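Local coordinates for protein mitochondrial association factor 1 (Toxoplasma gondii, PDB 6BXS) that belongs to a parasite factor family linked to host mitochondrial association and has a macro-domain-like fold, its own role being unsettled, at residues A[14-19]-A[240-245]. Sequence-based numbering, arbitrary orientation.
Sequences TCLGDR and AVEAAI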
ATOM      1  N   THR A  14      -2.195  -3.776  22.236  1.00 31.66           N
ATOM      2  CA  THR A  14      -2.818  -2.768  23.077  1.00 33.66           C
ATOM      3  C   THR A  14      -2.311  -1.379  22.700  1.00 30.20           C
ATOM      4  O   THR A  14      -2.966  -0.375  22.977  1.00 31.58           O
ATOM      5  CB  THR A  14      -2.553  -3.029  24.573  1.00 38.41           C
ATOM      6  OG1 THR A  14      -3.329  -2.124  25.366  1.00 55.82           O
ATOM      7  CG2 THR A  14      -1.082  -2.855  24.904  1.00 28.64           C
ATOM      8  N   CYS A  15      -1.140  -1.322  22.070  1.00 30.30           N
ATOM      9  CA  CYS A  15      -0.601  -0.055  21.587  1.00 30.13           C
ATOM     10  C   CYS A  15      -1.356   0.421  20.347  1.00 24.64           C
ATOM     11  O   CYS A  15      -1.184   1.558  19.908  1.00 29.00           O
ATOM     12  CB  CYS A  15       0.894  -0.181  21.277  1.00 32.57           C
ATOM     13  SG  CYS A  15       1.292  -1.189  19.827  1.00 31.39           S
ATOM     14  N   LEU A  16      -2.187  -0.458  19.790  1.00 25.60           N
ATOM     15  CA  LEU A  16      -3.018  -0.129  18.633  1.00 25.28           C
ATOM     16  C   LEU A  16      -4.503  -0.210  18.982  1.00 28.36           C
ATOM     17  O   LEU A  16      -5.329  -0.576  18.144  1.00 28.47           O
ATOM     18  CB  LEU A  16      -2.712  -1.067  17.463  1.00 26.08           C
ATOM     19  CG  LEU A  16      -1.256  -1.137  16.995  1.00 25.05           C
ATOM     20  CD1 LEU A  16      -1.120  -2.124  15.845  1.00 23.73           C
ATOM     21  CD2 LEU A  16      -0.742   0.233  16.586  1.00 26.20           C
ATOM     22  N   GLY A  17      -4.838   0.127  20.222  1.00 30.56           N
ATOM     23  CA  GLY A  17      -6.220   0.104  20.668  1.00 27.07           C
ATOM     24  C   GLY A  17      -6.790  -1.301  20.715  1.00 32.20           C
ATOM     25  O   GLY A  17      -7.966  -1.511  20.418  1.00 30.96           O
ATOM     26  N   ASP A  18      -5.946  -2.262  21.080  1.00 28.17           N
ATOM     27  CA  ASP A  18      -6.355  -3.658  21.234  1.00 30.65           C
ATOM     28  C   ASP A  18      -6.846  -4.268  19.922  1.00 30.64           C
ATOM     29  O   ASP A  18      -7.782  -5.065  19.914  1.00 29.83           O
ATOM     30  CB  ASP A  18      -7.449  -3.788  22.300  1.00 37.04           C
ATOM     31  CG  ASP A  18      -7.021  -3.240  23.645  1.00 40.97           C
ATOM     32  OD1 ASP A  18      -5.882  -3.525  24.068  1.00 42.31           O
ATOM     33  OD2 ASP A  18      -7.824  -2.526  24.282  1.00 56.40           O
ATOM     34  N   ARG A  19      -6.205  -3.899  18.818  1.00 30.31           N
ATOM     35  CA  ARG A  19      -6.536  -4.465  17.516  1.00 30.18           C
ATOM     36  C   ARG A  19      -5.735  -5.734  17.246  1.00 29.57           C
ATOM     37  O   ARG A  19      -4.581  -5.846  17.660  1.00 26.43           O
ATOM     38  CB  ARG A  19      -6.275  -3.446  16.403  1.00 27.91           C
ATOM     39  CG  ARG A  19      -7.325  -2.355  16.296  1.00 28.93           C
ATOM     40  CD  ARG A  19      -6.910  -1.278  15.306  1.00 23.31           C
ATOM     41  NE  ARG A  19      -7.945  -0.260  15.145  1.00 24.32           N
ATOM     42  CZ  ARG A  19      -8.238   0.662  16.058  1.00 30.21           C
ATOM     43  NH1 ARG A  19      -7.578   0.698  17.209  1.00 24.69           N
ATOM     44  NH2 ARG A  19      -9.198   1.544  15.826  1.00 32.46           N
ATOM     45  N   ALA A 240       4.870   4.356  12.720  1.00 22.74           N
ATOM     46  CA  ALA A 240       3.984   4.955  11.727  1.00 22.37           C
ATOM     47  C   ALA A 240       2.585   4.352  11.819  1.00 20.71           C
ATOM     48  O   ALA A 240       1.585   5.054  11.673  1.00 21.10           O
ATOM     49  CB  ALA A 240       4.549   4.773  10.326  1.00 21.51           C
ATOM     50  N   VAL A 241       2.522   3.046  12.054  1.00 19.04           N
ATOM     51  CA  VAL A 241       1.246   2.358  12.206  1.00 20.61           C
ATOM     52  C   VAL A 241       0.513   2.843  13.459  1.00 21.64           C
ATOM     53  O   VAL A 241      -0.695   3.070  13.424  1.00 21.56           O
ATOM     54  CB  VAL A 241       1.443   0.829  12.272  1.00 22.39           C
ATOM     55  CG1 VAL A 241       0.178   0.127  12.773  1.00 22.59           C
ATOM     56  CG2 VAL A 241       1.836   0.287  10.900  1.00 18.57           C
ATOM     57  N   GLU A 242       1.245   2.995  14.560  1.00 22.05           N
ATOM     58  CA  GLU A 242       0.660   3.475  15.812  1.00 26.16           C
ATOM     59  C   GLU A 242       0.015   4.844  15.635  1.00 23.04           C
ATOM     60  O   GLU A 242      -1.100   5.078  16.106  1.00 19.42           O
ATOM     61  CB  GLU A 242       1.721   3.550  16.915  1.00 29.93           C
ATOM     62  CG  GLU A 242       2.204   2.198  17.424  1.00 30.49           C
ATOM     63  CD  GLU A 242       3.305   2.328  18.465  1.00 31.00           C
ATOM     64  OE1 GLU A 242       2.983   2.588  19.643  1.00 33.21           O
ATOM     65  OE2 GLU A 242       4.490   2.171  18.104  1.00 31.72           O
ATOM     66  N   ALA A 243       0.719   5.740  14.950  1.00 21.26           N
ATOM     67  CA  ALA A 243       0.240   7.102  14.747  1.00 20.58           C
ATOM     68  C   ALA A 243      -0.995   7.122  13.854  1.00 21.62           C
ATOM     69  O   ALA A 243      -1.927   7.888  14.093  1.00 20.99           O
ATOM     70  CB  ALA A 243       1.341   7.965  14.145  1.00 22.88           C
ATOM     71  N   ALA A 244      -0.991   6.281  12.824  1.00 20.28           N
ATOM     72  CA  ALA A 244      -2.098   6.221  11.875  1.00 16.56           C
ATOM     73  C   ALA A 244      -3.365   5.673  12.526  1.00 22.41           C
ATOM     74  O   ALA A 244      -4.457   6.190  12.297  1.00 19.57           O
ATOM     75  CB  ALA A 244      -1.715   5.375  10.674  1.00 19.29           C
ATOM     76  N   ILE A 245      -3.218   4.623  13.328  1.00 18.06           N
ATOM     77  CA  ILE A 245      -4.356   4.034  14.025  1.00 18.97           C
ATOM     78  C   ILE A 245      -4.942   5.034  15.021  1.00 18.89           C
ATOM     79  O   ILE A 245      -6.160   5.174  15.129  1.00 21.62           O
ATOM     80  CB  ILE A 245      -3.956   2.738  14.760  1.00 19.44           C
ATOM     81  CG1 ILE A 245      -3.583   1.640  13.759  1.00 22.41           C
ATOM     82  CG2 ILE A 245      -5.080   2.253  15.673  1.00 23.85           C
ATOM     83  CD1 ILE A 245      -4.694   1.235  12.811  1.00 23.10           C
TER
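Leu16 and Glu242 have the nearest CA atoms of the two segments, 5.9 Å apart, where the hairpin loop 14-19 between strands 8-13 and 19-24 meets one side of helix 230-248. Gly17 and Asp18 both have positive phi, which swings the chain round so that Arg19 starts the next strand facing the helix. The loop and the helix meet mainly through side chains. Leu16 crosses Val241 and Glu242 at about a right angle: its CD2 sits 3.6 Å from Glu242 CG and equally near that residue's CA, while Val241 CG1 lies 3.9 Å from Leu16 CD2 and is also near Leu16 CD1. Glu242 CG is anti to its own carbonyl carbon (chi1 -71°), and the chain runs on extended until OE1 reaches Cys15 CB at 3.8 Å; OE2 is taken by the hydroxyl of Ser271 on helix 263-276. On the other flank Arg19 and Ile245 run antiparallel alongside one another. Ile245 CG2 lies over the outer part of one guanidinium face, on the NH1 side, 3.3 Å from Arg19 NH1. That same NH1 donates to Leu16 O at 2.7 Å, the oxygen lying almost in the guanidinium plane, and NH2 forms a salt bridge with Asp249 and a hydrogen bond to Pro250 O. Bonds at NH1 and NH2 would restrict the group's rotation and keep a face toward the isoleucine. Val241 and Ile245 continue inward onto Leu254 of strand 253-256. The arrangement is that of an alpha/beta/alpha sandwich, consistent with a macro domain: the hairpin loop at the edge of the mixed sheet packs on a helix that covers one face of the sheet.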